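Local coordinates for putative pyridoxal phosphate-dependent transferase (Clostridium difficile, PDB 4DQ6), which binds pyridoxal-5'-phosphate and belongs to the class I and II aminotransferase family of pyridoxal phosphate-dependent enzymes, at residues 20-25 and 41-46; 33-38 and 350-355; 302-307 and 319-324; 330-335 and 366-371. One frame throughout, in Å; residues are numbered along the deposited sequence.

Contact 1 lies within the N-terminal region, contacts 3 and 4 within the C-terminal part; contact 2 joins the two. Contacts 1 and 2 cross along the sequence: 33-38 falls between 20-25 and 41-46, 350-355 some 310 residues later. Contact 3 precedes contact 4, whose segments flank 350-355. Contacts 2 and 4, centres about 13 Å apart, meet through backbone hydrogen bonds, Asn371 N to Met37 O and Arg369 N to Asn355 O. Strand 367-371 also touches contact 1, where Asp41 O accepts from Asn371 ND2. Contact 3 packs on contact 4 through Val319 and Val330, centres about 13 Å apart. Segments 33-38 and 41-46 are thus both bonded to strand 367-371 of the four-stranded sheet.

Contact 1: 20-25 and 41-46; sequences SKWSEM and DMDFKA
The short N-terminal helix 20-23 is tied here to the loop that leads into helix 48-58, near the pyridoxal-5'-phosphate site of the PLP-dependent aminotransferase fold. Lys21 and Asp43 reach toward each other tip to tip. Lys21 has CG anti to the backbone N (chi1 -174°) and an extended chain, so its ammonium spans the gap. Lys21 NZ forms a salt bridge to Asp43 OD2 at 2.7 Å, approaching from above the carboxylate plane. The same Lys21 NZ donates to the backbone Asp41 O at 3.0 Å. Trp22 comes to the other oxygen of Asp43. Trp22 NE1 donates to Asp43 OD1 at 2.7 Å, along the syn lone pair. Asp43 OD1 lies near the indole plane, so the acid meets the ring at its edge; the ring and carboxylate planes stand 82° apart. One carboxylate is thus gripped by two neighbouring residues of the helix, and Arg14 adds a further salt bridge to OD1. Asp41 crosses the Lys21 chain obliquely, with Asp41 OD1 3.3 Å from Lys21 CD. The salt bridge of Asp41 OD1 is to Arg14, while Asp41 OD2 accepts from Tyr65 N of the second subunit, so the loop also takes part in the dimer interface. The Asp41 side chain lies about 8 Å from the bound pyridoxal-5'-phosphate. A water accepts from Lys21 N at 3.0 Å and donates to Asp41 OD2 at 2.7 Å.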
loop_
_atom_site.group_PDB
_atom_site.type_symbol
_atom_site.label_atom_id
_atom_site.label_comp_id
_atom_site.label_asym_id
_atom_site.label_seq_id
_atom_site.Cartn_x
_atom_site.Cartn_y
_atom_site.Cartn_z
ATOM N N SER A 20 -1.343 -15.311 -7.152
ATOM C CA SER A 20 -0.132 -15.298 -7.981
ATOM C C SER A 20 0.591 -16.659 -7.996
ATOM O O SER A 20 1.048 -17.096 -9.030
ATOM C CB SER A 20 0.809 -14.202 -7.552
ATOM O OG SER A 20 1.206 -14.370 -6.219
ATOM N N LYS A 21 0.559 -17.354 -6.858
ATOM C CA LYS A 21 1.144 -18.688 -6.776
ATOM C C LYS A 21 0.544 -19.645 -7.839
ATOM O O LYS A 21 1.262 -20.420 -8.494
ATOM C CB LYS A 21 0.944 -19.253 -5.369
ATOM C CG LYS A 21 1.629 -20.597 -5.100
ATOM C CD LYS A 21 1.298 -21.034 -3.645
ATOM C CE LYS A 21 2.100 -22.234 -3.154
ATOM N NZ LYS A 21 1.720 -22.571 -1.730
ATOM N N TRP A 22 -0.764 -19.592 -7.987
ATOM C CA TRP A 22 -1.475 -20.462 -8.940
ATOM C C TRP A 22 -1.648 -19.910 -10.335
ATOM O O TRP A 22 -1.920 -20.685 -11.272
ATOM C CB TRP A 22 -2.833 -20.818 -8.348
ATOM C CG TRP A 22 -2.735 -21.807 -7.233
ATOM C CD1 TRP A 22 -2.454 -21.590 -5.882
ATOM C CD2 TRP A 22 -2.858 -23.250 -7.353
ATOM N NE1 TRP A 22 -2.433 -22.787 -5.181
ATOM C CE2 TRP A 22 -2.687 -23.800 -6.013
ATOM C CE3 TRP A 22 -3.085 -24.120 -8.413
ATOM C CZ2 TRP A 22 -2.757 -25.152 -5.768
ATOM C CZ3 TRP A 22 -3.109 -25.496 -8.151
ATOM C CH2 TRP A 22 -2.930 -25.990 -6.855
ATOM N N SER A 23 -1.474 -18.598 -10.516
ATOM C CA SER A 23 -1.826 -17.878 -11.742
ATOM C C SER A 23 -0.691 -17.189 -12.494
ATOM O O SER A 23 -0.863 -16.829 -13.645
ATOM C CB SER A 23 -2.868 -16.810 -11.409
ATOM O OG SER A 23 -4.032 -17.481 -10.974
ATOM N N GLU A 24 0.443 -16.978 -11.849
ATOM C CA GLU A 24 1.595 -16.303 -12.464
ATOM C C GLU A 24 2.774 -17.218 -12.822
ATOM O O GLU A 24 3.892 -16.759 -13.084
ATOM C CB GLU A 24 2.106 -15.167 -11.546
ATOM C CG GLU A 24 1.178 -14.000 -11.591
ATOM C CD GLU A 24 1.589 -12.780 -10.743
ATOM O OE1 GLU A 24 2.777 -12.621 -10.367
ATOM O OE2 GLU A 24 0.687 -11.963 -10.481
ATOM N N MET A 25 2.546 -18.518 -12.915
ATOM C CA MET A 25 3.655 -19.364 -13.312
ATOM C C MET A 25 4.059 -19.207 -14.781
ATOM O O MET A 25 5.218 -19.454 -15.103
ATOM C CB MET A 25 3.354 -20.829 -12.986
ATOM C CG MET A 25 3.421 -21.103 -11.505
ATOM S SD MET A 25 2.888 -22.728 -11.046
ATOM C CE MET A 25 1.129 -22.607 -11.371
ATOM N N ASP A 41 3.343 -18.284 0.091
ATOM C CA ASP A 41 2.081 -18.170 0.827
ATOM C C ASP A 41 1.585 -19.590 0.959
ATOM O O ASP A 41 2.131 -20.506 0.377
ATOM C CB ASP A 41 1.068 -17.158 0.241
ATOM C CG ASP A 41 0.443 -17.570 -1.059
ATOM O OD1 ASP A 41 0.484 -18.764 -1.441
ATOM O OD2 ASP A 41 -0.159 -16.684 -1.732
ATOM N N MET A 42 0.542 -19.779 1.748
ATOM C CA MET A 42 0.148 -21.120 2.086
ATOM C C MET A 42 -1.096 -21.533 1.339
ATOM O O MET A 42 -1.975 -20.694 1.055
ATOM C CB MET A 42 -0.167 -21.211 3.588
ATOM C CG MET A 42 0.822 -20.580 4.573
ATOM S SD MET A 42 0.117 -20.960 6.251
ATOM C CE MET A 42 1.311 -20.020 7.243
ATOM N N ASP A 43 -1.251 -22.823 1.080
ATOM C CA ASP A 43 -2.525 -23.347 0.541
ATOM C C ASP A 43 -3.408 -23.860 1.667
ATOM O O ASP A 43 -3.992 -24.999 1.634
ATOM C CB ASP A 43 -2.276 -24.439 -0.467
ATOM C CG ASP A 43 -1.692 -23.905 -1.760
ATOM O OD1 ASP A 43 -2.423 -23.236 -2.522
ATOM O OD2 ASP A 43 -0.504 -24.159 -2.032
ATOM N N PHE A 44 -3.530 -22.997 2.647
ATOM C CA PHE A 44 -4.403 -23.201 3.770
ATOM C C PHE A 44 -5.337 -22.009 3.968
ATOM O O PHE A 44 -5.009 -20.916 3.707
ATOM C CB PHE A 44 -3.642 -23.363 5.055
ATOM C CG PHE A 44 -2.773 -24.560 5.121
ATOM C CD1 PHE A 44 -3.195 -25.827 4.742
ATOM C CD2 PHE A 44 -1.523 -24.415 5.636
ATOM C CE1 PHE A 44 -2.310 -26.904 4.811
ATOM C CE2 PHE A 44 -0.644 -25.473 5.764
ATOM C CZ PHE A 44 -1.046 -26.733 5.311
ATOM N N LYS A 45 -6.543 -22.247 4.448
ATOM C CA LYS A 45 -7.435 -21.176 4.869
ATOM C C LYS A 45 -6.861 -20.377 6.002
ATOM O O LYS A 45 -6.105 -20.907 6.820
ATOM C CB LYS A 45 -8.772 -21.752 5.313
ATOM C CG LYS A 45 -9.570 -22.293 4.151
ATOM C CD LYS A 45 -10.904 -22.772 4.624
ATOM C CE LYS A 45 -11.679 -23.266 3.432
ATOM N NZ LYS A 45 -12.892 -23.896 3.991
ATOM N N ALA A 46 -7.186 -19.106 6.086
ATOM C CA ALA A 46 -6.757 -18.299 7.217
ATOM C C ALA A 46 -7.420 -18.801 8.459
ATOM O O ALA A 46 -8.474 -19.446 8.365
ATOM C CB ALA A 46 -7.150 -16.811 7.013
HETATM O O HOH W 1 -0.709 -16.395 -4.362
#

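Contact 2: 33-38 and 350-355; sequences DLLPMW and GKVALN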
loop_
_atom_site.group_PDB
_atom_site.type_symbol
_atom_site.label_atom_id
_atom_site.label_comp_id
_atom_site.label_asym_id
_atom_site.label_seq_id
_atom_site.Cartn_x
_atom_site.Cartn_y
_atom_site.Cartn_z
ATOM N N ASP A 33 0.488 -24.615 -16.233
ATOM C CA ASP A 33 0.063 -25.975 -15.993
ATOM C C ASP A 33 1.089 -26.758 -15.166
ATOM O O ASP A 33 1.668 -27.762 -15.632
ATOM C CB ASP A 33 -0.157 -26.670 -17.325
ATOM C CG ASP A 33 -0.938 -27.919 -17.165
ATOM O OD1 ASP A 33 -1.769 -27.916 -16.232
ATOM O OD2 ASP A 33 -0.734 -28.879 -17.948
ATOM N N LEU A 34 1.338 -26.261 -13.957
ATOM C CA LEU A 34 2.278 -26.828 -13.017
ATOM C C LEU A 34 1.658 -26.913 -11.617
ATOM O O LEU A 34 0.789 -26.155 -11.292
ATOM C CB LEU A 34 3.529 -25.952 -12.954
ATOM C CG LEU A 34 4.218 -25.728 -14.283
ATOM C CD1 LEU A 34 5.263 -24.655 -14.018
ATOM C CD2 LEU A 34 4.835 -27.004 -14.801
ATOM N N LEU A 35 2.161 -27.830 -10.791
ATOM C CA LEU A 35 1.789 -27.912 -9.381
ATOM C C LEU A 35 2.681 -26.876 -8.661
ATOM O O LEU A 35 3.885 -27.020 -8.676
ATOM C CB LEU A 35 2.064 -29.311 -8.815
ATOM C CG LEU A 35 1.603 -29.657 -7.378
ATOM C CD1 LEU A 35 1.361 -31.156 -7.207
ATOM C CD2 LEU A 35 2.620 -29.230 -6.345
ATOM N N PRO A 36 2.082 -25.876 -8.019
ATOM C CA PRO A 36 2.912 -24.778 -7.481
ATOM C C PRO A 36 3.425 -25.041 -6.069
ATOM O O PRO A 36 2.653 -25.259 -5.137
ATOM C CB PRO A 36 1.931 -23.596 -7.496
ATOM C CG PRO A 36 0.631 -24.245 -7.251
ATOM C CD PRO A 36 0.648 -25.544 -7.982
ATOM N N MET A 37 4.737 -24.961 -5.890
ATOM C CA MET A 37 5.346 -25.096 -4.582
ATOM C C MET A 37 6.412 -24.029 -4.400
ATOM O O MET A 37 7.468 -24.289 -3.763
ATOM C CB MET A 37 6.009 -26.476 -4.447
ATOM C CG MET A 37 5.090 -27.658 -4.706
ATOM S SD MET A 37 3.823 -27.942 -3.456
ATOM C CE MET A 37 4.778 -28.698 -2.120
ATOM N N TRP A 38 6.142 -22.864 -4.945
ATOM C CA TRP A 38 7.210 -21.871 -5.114
ATOM C C TRP A 38 6.971 -20.707 -4.182
ATOM O O TRP A 38 7.458 -20.703 -3.032
ATOM C CB TRP A 38 7.386 -21.529 -6.618
ATOM C CG TRP A 38 6.172 -20.912 -7.312
ATOM C CD1 TRP A 38 4.903 -21.480 -7.527
ATOM C CD2 TRP A 38 6.112 -19.605 -7.960
ATOM N NE1 TRP A 38 4.091 -20.611 -8.189
ATOM C CE2 TRP A 38 4.767 -19.475 -8.499
ATOM C CE3 TRP A 38 7.009 -18.538 -8.120
ATOM C CZ2 TRP A 38 4.343 -18.349 -9.170
ATOM C CZ3 TRP A 38 6.566 -17.394 -8.786
ATOM C CH2 TRP A 38 5.264 -17.310 -9.333
ATOM N N GLY A 350 8.582 -33.083 -14.689
ATOM C CA GLY A 350 7.835 -33.124 -13.427
ATOM C C GLY A 350 6.500 -32.398 -13.427
ATOM O O GLY A 350 5.566 -32.806 -12.750
ATOM N N LYS A 351 6.433 -31.302 -14.168
ATOM C CA LYS A 351 5.294 -30.366 -14.132
ATOM C C LYS A 351 5.081 -29.831 -12.699
ATOM O O LYS A 351 3.988 -29.817 -12.154
ATOM C CB LYS A 351 4.022 -30.986 -14.675
ATOM C CG LYS A 351 4.086 -31.496 -16.114
ATOM C CD LYS A 351 2.692 -31.559 -16.740
ATOM C CE LYS A 351 1.694 -32.420 -15.950
ATOM N NZ LYS A 351 0.272 -32.465 -16.470
ATOM N N VAL A 352 6.165 -29.362 -12.115
ATOM C CA VAL A 352 6.126 -28.850 -10.745
ATOM C C VAL A 352 6.950 -27.563 -10.710
ATOM O O VAL A 352 7.939 -27.468 -11.406
ATOM C CB VAL A 352 6.620 -29.932 -9.723
ATOM C CG1 VAL A 352 8.060 -30.337 -10.014
ATOM C CG2 VAL A 352 6.373 -29.497 -8.276
ATOM N N ALA A 353 6.468 -26.588 -9.932
ATOM C CA ALA A 353 7.094 -25.263 -9.840
ATOM C C ALA A 353 7.738 -25.073 -8.485
ATOM O O ALA A 353 7.078 -24.904 -7.504
ATOM C CB ALA A 353 6.032 -24.202 -10.084
ATOM N N LEU A 354 9.068 -25.134 -8.455
ATOM C CA LEU A 354 9.853 -24.859 -7.264
ATOM C C LEU A 354 10.607 -23.536 -7.472
ATOM O O LEU A 354 10.721 -23.043 -8.607
ATOM C CB LEU A 354 10.878 -25.977 -7.056
ATOM C CG LEU A 354 10.380 -27.421 -7.160
ATOM C CD1 LEU A 354 11.536 -28.376 -6.867
ATOM C CD2 LEU A 354 9.201 -27.648 -6.260
ATOM N N ASN A 355 11.157 -22.983 -6.399
ATOM C CA ASN A 355 12.000 -21.775 -6.560
ATOM C C ASN A 355 13.418 -22.190 -6.889
ATOM O O ASN A 355 14.092 -22.888 -6.083
ATOM C CB ASN A 355 12.007 -20.921 -5.305
ATOM C CG ASN A 355 10.750 -20.138 -5.093
ATOM O OD1 ASN A 355 9.747 -20.672 -4.586
ATOM N ND2 ASN A 355 10.827 -18.824 -5.311
#
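The Trp38 indole has Pro36 CA at its edge, in the ring plane, and Tyr29 meets it edge-to-face. Ala353 CB approaches the ring obliquely, 3.9 Å from Trp38 CD1. Trp38 NE1 donates to Lys21 O. The two backbones run side by side in the same direction. Leu35 N donates to Lys351 O at 3.0 Å, and Ala353 N returns a bond to Leu35 O at 2.9 Å. Met37 N then donates to Ala353 O at 2.8 Å, so Leu35 and Met37 use their N-H groups while Pro36, which has none, sits between them. Leu35 and Val352 share one face, where Leu35 CD2 meets Val352 CG2 at 4.2 Å. Pro36 and Ala353 lie on the other. Leu34 folds CD1 against Ala353 CB at 4.0 Å and presses CD2 close to the Lys351 backbone. Helix 376-390 covers Leu35 and Met37, and helix 25-29 covers Leu34, Trp38 and Ala353. Together the segments make a two-stranded parallel sheet that pairs an N-terminal strand with one from the C-terminal part of the chain.

Contact 3: 302-307 and 319-324; sequences NIDFAI and VRKPEG
Apolar contacts carry most of this interface between helix 289-313 and the loop that follows strand 318-319. Ile303 and Ile307, one turn apart on the helix, both point toward the loop. Ile303 and Pro322 meet tip to tip, with Ile303 CG2 4.0 Å from Pro322 CD and Ile303 CD1 4.0 Å from Pro322 CG. Ile303 CG2 also lies 3.8 Å from Lys321 CG. Ile307 crosses Lys321 at about a right angle and sets its CD1 3.6 Å from Lys321 CB, against the root of that side chain. The same isoleucine turns Ile307 CG1 to Val319 CG1 at 4.1 Å, in an oblique crossing. The aliphatic part of Lys321 therefore lies across both isoleucines.

The ionic part is at the end of that same lysine. Lys321 CG is anti to the backbone N (chi1 -177°) and the chain stays extended beyond it, so the amine reaches past Ile303 to the next residue of the helix. Lys321 NZ donates to the syn lone pair of Asp304 OD1 at 2.8 Å, in a salt bridge. Glu300 on the same helix gives Lys321 NZ a second acidic partner, so one ammonium joins two carboxylates a turn apart.

Val319 and Pro322 pack on strand 327-331, and Ala306 of the helix touches Leu328 of that strand. On another side of helix 289-313, Asn302 and Phe305 pack on helix 376-390.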
loop_
_atom_site.group_PDB
_atom_site.type_symbol
_atom_site.label_atom_id
_atom_site.label_comp_id
_atom_site.label_asym_id
_atom_site.label_seq_id
_atom_site.Cartn_x
_atom_site.Cartn_y
_atom_site.Cartn_z
ATOM N N ASN A 302 4.619 -32.444 8.019
ATOM C CA ASN A 302 4.938 -32.331 6.564
ATOM C C ASN A 302 6.446 -32.400 6.307
ATOM O O ASN A 302 6.869 -33.032 5.376
ATOM C CB ASN A 302 4.387 -31.049 5.920
ATOM C CG ASN A 302 2.963 -31.203 5.344
ATOM O OD1 ASN A 302 2.248 -32.251 5.547
ATOM N ND2 ASN A 302 2.480 -30.117 4.729
ATOM N N ILE A 303 7.221 -31.634 7.102
ATOM C CA ILE A 303 8.673 -31.571 6.924
ATOM C C ILE A 303 9.307 -32.945 7.147
ATOM O O ILE A 303 10.066 -33.431 6.316
ATOM C CB ILE A 303 9.250 -30.493 7.832
ATOM C CG1 ILE A 303 8.946 -29.117 7.277
ATOM C CG2 ILE A 303 10.745 -30.723 7.976
ATOM C CD1 ILE A 303 9.120 -27.975 8.269
ATOM N N ASP A 304 8.916 -33.586 8.227
ATOM C CA ASP A 304 9.414 -34.925 8.544
ATOM C C ASP A 304 9.017 -35.946 7.444
ATOM O O ASP A 304 9.835 -36.733 7.002
ATOM C CB ASP A 304 8.916 -35.327 9.928
ATOM C CG ASP A 304 9.612 -34.621 11.046
ATOM O OD1 ASP A 304 10.710 -34.038 10.829
ATOM O OD2 ASP A 304 9.049 -34.648 12.142
ATOM N N PHE A 305 7.785 -35.839 6.949
ATOM C CA PHE A 305 7.302 -36.703 5.862
ATOM C C PHE A 305 8.126 -36.498 4.596
ATOM O O PHE A 305 8.569 -37.469 3.961
ATOM C CB PHE A 305 5.808 -36.474 5.607
ATOM C CG PHE A 305 5.336 -37.059 4.321
ATOM C CD1 PHE A 305 4.985 -38.399 4.268
ATOM C CD2 PHE A 305 5.310 -36.312 3.144
ATOM C CE1 PHE A 305 4.563 -38.968 3.077
ATOM C CE2 PHE A 305 4.885 -36.874 1.958
ATOM C CZ PHE A 305 4.541 -38.209 1.923
ATOM N N ALA A 306 8.388 -35.231 4.249
ATOM C CA ALA A 306 9.122 -34.921 3.038
ATOM C C ALA A 306 10.546 -35.395 3.088
ATOM O O ALA A 306 11.061 -35.897 2.120
ATOM C CB ALA A 306 9.062 -33.431 2.731
ATOM N N ILE A 307 11.194 -35.198 4.217
ATOM C CA ILE A 307 12.578 -35.618 4.358
ATOM C C ILE A 307 12.680 -37.130 4.318
ATOM O O ILE A 307 13.537 -37.663 3.648
ATOM C CB ILE A 307 13.197 -35.031 5.636
ATOM C CG1 ILE A 307 13.360 -33.543 5.470
ATOM C CG2 ILE A 307 14.542 -35.662 5.957
ATOM C CD1 ILE A 307 13.705 -32.825 6.741
ATOM N N VAL A 319 19.110 -32.935 1.924
ATOM C CA VAL A 319 18.192 -31.982 2.578
ATOM C C VAL A 319 18.478 -32.046 4.081
ATOM O O VAL A 319 18.659 -33.125 4.626
ATOM C CB VAL A 319 16.722 -32.273 2.247
ATOM C CG1 VAL A 319 16.360 -33.683 2.648
ATOM C CG2 VAL A 319 15.794 -31.200 2.829
ATOM N N ARG A 320 18.630 -30.870 4.690
ATOM C CA ARG A 320 18.732 -30.687 6.136
ATOM C C ARG A 320 17.399 -30.140 6.641
ATOM O O ARG A 320 16.887 -29.185 6.037
ATOM C CB ARG A 320 19.856 -29.675 6.462
ATOM N N LYS A 321 16.871 -30.684 7.722
ATOM C CA LYS A 321 15.578 -30.217 8.273
ATOM C C LYS A 321 15.743 -28.725 8.675
ATOM O O LYS A 321 16.700 -28.355 9.396
ATOM C CB LYS A 321 15.192 -31.025 9.479
ATOM C CG LYS A 321 13.866 -30.696 10.082
ATOM C CD LYS A 321 13.444 -31.689 11.140
ATOM C CE LYS A 321 12.225 -31.210 11.872
ATOM N NZ LYS A 321 11.663 -32.303 12.756
ATOM N N PRO A 322 14.853 -27.863 8.221
ATOM C CA PRO A 322 14.950 -26.450 8.641
ATOM C C PRO A 322 14.608 -26.277 10.092
ATOM O O PRO A 322 13.867 -27.062 10.668
ATOM C CB PRO A 322 13.876 -25.762 7.834
ATOM C CG PRO A 322 12.895 -26.852 7.450
ATOM C CD PRO A 322 13.675 -28.128 7.359
ATOM N N GLU A 323 15.138 -25.244 10.712
ATOM C CA GLU A 323 14.844 -24.857 12.064
ATOM C C GLU A 323 13.634 -23.908 12.139
ATOM O O GLU A 323 12.913 -23.841 13.179
ATOM C CB GLU A 323 16.078 -24.173 12.661
ATOM C CG GLU A 323 17.271 -25.127 12.736
ATOM C CD GLU A 323 18.618 -24.479 12.974
ATOM O OE1 GLU A 323 18.635 -23.267 13.012
ATOM O OE2 GLU A 323 19.615 -25.281 13.101
ATOM N N GLY A 324 13.391 -23.194 11.050
ATOM C CA GLY A 324 12.253 -22.307 10.902
ATOM C C GLY A 324 11.943 -22.060 9.463
ATOM O O GLY A 324 12.672 -22.548 8.575
#

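Contact 4: 330-335 and 366-371; sequences VDFSAL and GYQRIN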
loop_
_atom_site.group_PDB
_atom_site.type_symbol
_atom_site.label_atom_id
_atom_site.label_comp_id
_atom_site.label_asym_id
_atom_site.label_seq_id
_atom_site.Cartn_x
_atom_site.Cartn_y
_atom_site.Cartn_z
ATOM N N VAL A 330 16.577 -27.956 -0.837
ATOM C CA VAL A 330 16.981 -29.292 -1.252
ATOM C C VAL A 330 18.076 -29.206 -2.320
ATOM O O VAL A 330 17.939 -28.485 -3.286
ATOM C CB VAL A 330 15.776 -30.072 -1.840
ATOM C CG1 VAL A 330 16.188 -31.460 -2.305
ATOM C CG2 VAL A 330 14.617 -30.134 -0.852
ATOM N N ASP A 331 19.184 -29.910 -2.076
ATOM C CA ASP A 331 20.322 -29.935 -2.957
ATOM C C ASP A 331 20.151 -31.068 -3.985
ATOM O O ASP A 331 20.083 -32.231 -3.617
ATOM C CB ASP A 331 21.548 -30.166 -2.091
ATOM C CG ASP A 331 22.827 -30.208 -2.873
ATOM O OD1 ASP A 331 22.841 -29.904 -4.078
ATOM O OD2 ASP A 331 23.833 -30.586 -2.235
ATOM N N PHE A 332 20.087 -30.665 -5.250
ATOM C CA PHE A 332 19.989 -31.565 -6.406
ATOM C C PHE A 332 21.303 -31.750 -7.152
ATOM O O PHE A 332 21.343 -32.342 -8.220
ATOM C CB PHE A 332 18.992 -30.995 -7.413
ATOM C CG PHE A 332 17.559 -31.071 -7.003
ATOM C CD1 PHE A 332 17.054 -30.308 -5.995
ATOM C CD2 PHE A 332 16.674 -31.893 -7.727
ATOM C CE1 PHE A 332 15.714 -30.382 -5.657
ATOM C CE2 PHE A 332 15.346 -31.979 -7.414
ATOM C CZ PHE A 332 14.842 -31.184 -6.365
ATOM N N SER A 333 22.400 -31.221 -6.619
ATOM C CA SER A 333 23.638 -31.165 -7.365
ATOM C C SER A 333 24.204 -32.554 -7.720
ATOM O O SER A 333 24.883 -32.699 -8.752
ATOM C CB SER A 333 24.701 -30.354 -6.596
ATOM O OG SER A 333 25.024 -30.951 -5.366
ATOM N N ALA A 334 23.896 -33.576 -6.930
ATOM C CA ALA A 334 24.458 -34.931 -7.188
ATOM C C ALA A 334 23.899 -35.536 -8.484
ATOM O O ALA A 334 24.445 -36.509 -8.978
ATOM C CB ALA A 334 24.239 -35.874 -6.001
ATOM N N LEU A 335 22.850 -34.963 -9.051
ATOM C CA LEU A 335 22.316 -35.388 -10.379
ATOM C C LEU A 335 23.217 -34.983 -11.558
ATOM O O LEU A 335 23.041 -35.463 -12.707
ATOM C CB LEU A 335 20.924 -34.809 -10.615
ATOM C CG LEU A 335 19.850 -35.128 -9.570
ATOM C CD1 LEU A 335 18.515 -34.463 -9.880
ATOM C CD2 LEU A 335 19.643 -36.640 -9.437
ATOM N N GLY A 366 22.404 -25.380 -7.774
ATOM C CA GLY A 366 22.200 -26.777 -7.488
ATOM C C GLY A 366 21.046 -27.036 -6.520
ATOM O O GLY A 366 20.631 -28.188 -6.380
ATOM N N TYR A 367 20.503 -25.993 -5.888
ATOM C CA TYR A 367 19.411 -26.142 -4.933
ATOM C C TYR A 367 18.074 -25.761 -5.564
ATOM O O TYR A 367 18.029 -25.063 -6.554
ATOM C CB TYR A 367 19.649 -25.203 -3.740
ATOM C CG TYR A 367 20.588 -25.775 -2.725
ATOM C CD1 TYR A 367 21.945 -25.557 -2.822
ATOM C CD2 TYR A 367 20.110 -26.477 -1.612
ATOM C CE1 TYR A 367 22.811 -26.089 -1.876
ATOM C CE2 TYR A 367 20.992 -27.003 -0.666
ATOM C CZ TYR A 367 22.298 -26.780 -0.799
ATOM O OH TYR A 367 23.115 -27.283 0.223
ATOM N N GLN A 368 16.996 -26.235 -4.940
ATOM C CA GLN A 368 15.640 -25.746 -5.172
ATOM C C GLN A 368 14.968 -25.583 -3.823
ATOM O O GLN A 368 15.201 -26.370 -2.905
ATOM C CB GLN A 368 14.793 -26.755 -5.979
ATOM C CG GLN A 368 15.416 -27.133 -7.307
ATOM C CD GLN A 368 15.163 -26.111 -8.413
ATOM O OE1 GLN A 368 14.052 -25.560 -8.482
ATOM N NE2 GLN A 368 16.142 -25.932 -9.331
ATOM N N ARG A 369 14.130 -24.568 -3.729
ATOM C CA ARG A 369 13.278 -24.314 -2.567
ATOM C C ARG A 369 11.817 -24.729 -2.771
ATOM O O ARG A 369 11.187 -24.379 -3.761
ATOM C CB ARG A 369 13.363 -22.838 -2.182
ATOM C CG ARG A 369 12.968 -22.535 -0.767
ATOM C CD ARG A 369 12.640 -21.068 -0.554
ATOM N NE ARG A 369 11.419 -20.625 -1.248
ATOM C CZ ARG A 369 11.006 -19.381 -1.274
ATOM N NH1 ARG A 369 11.729 -18.397 -0.681
ATOM N NH2 ARG A 369 9.876 -19.070 -1.887
ATOM N N ILE A 370 11.359 -25.500 -1.791
ATOM C CA ILE A 370 10.049 -26.131 -1.820
ATOM C C ILE A 370 9.180 -25.623 -0.654
ATOM O O ILE A 370 9.573 -25.697 0.503
ATOM C CB ILE A 370 10.125 -27.652 -1.761
ATOM C CG1 ILE A 370 11.185 -28.199 -2.736
ATOM C CG2 ILE A 370 8.767 -28.235 -2.108
ATOM C CD1 ILE A 370 11.422 -29.689 -2.696
ATOM N N ASN A 371 8.002 -25.108 -1.010
ATOM C CA ASN A 371 7.012 -24.638 -0.067
ATOM C C ASN A 371 6.148 -25.743 0.523
ATOM O O ASN A 371 5.379 -26.341 -0.219
ATOM C CB ASN A 371 6.165 -23.544 -0.716
ATOM C CG ASN A 371 5.141 -22.932 0.210
ATOM O OD1 ASN A 371 4.758 -23.503 1.240
ATOM N ND2 ASN A 371 4.574 -21.816 -0.235
#
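Asp331 has CG anti to the backbone N (chi1 -180°), and Tyr367 has CG anti to the carbonyl carbon (chi1 -82°). These torsions lay the aspartate across the phenol. Asp331 CB sits over one face of the ring, offset toward the rim, 3.5 Å from Tyr367 CE2, in a CH-pi contact. The carboxylate and ring planes stack, 23° apart. Tyr367 OH is hydrogen-bonded to Lys145 NZ, and Trp329 stacks on the tyrosine. Val330 and Gln368 form a hydrogen-bonded pair: Val330 N to Gln368 O and Gln368 N to Val330 O, both 2.9 Å. Asp331 and Tyr367 form the adjacent non-hydrogen-bonded pair; beyond it Phe332 N donates to Gly366 O at 2.8 Å. On the sheet face of Val330 and Gln368, Val330 CG2 touches Ile370 CD1 at 3.7 Å; Phe332 CE1 meets Gln368 CG, also at 3.7 Å. Helices 339-350 and 376-390 cover this apolar side. Where the strand ends, Asp331 OD1 takes two donors, Ser333 N at 2.9 Å and Ser333 OG at 2.7 Å. The first closes an Asx turn leading into the 3-10 segment 333-335. Strands 327-331 and 367-371 are the central pair of a four-stranded antiparallel sheet, as in the small domain of fold type I PLP enzymes.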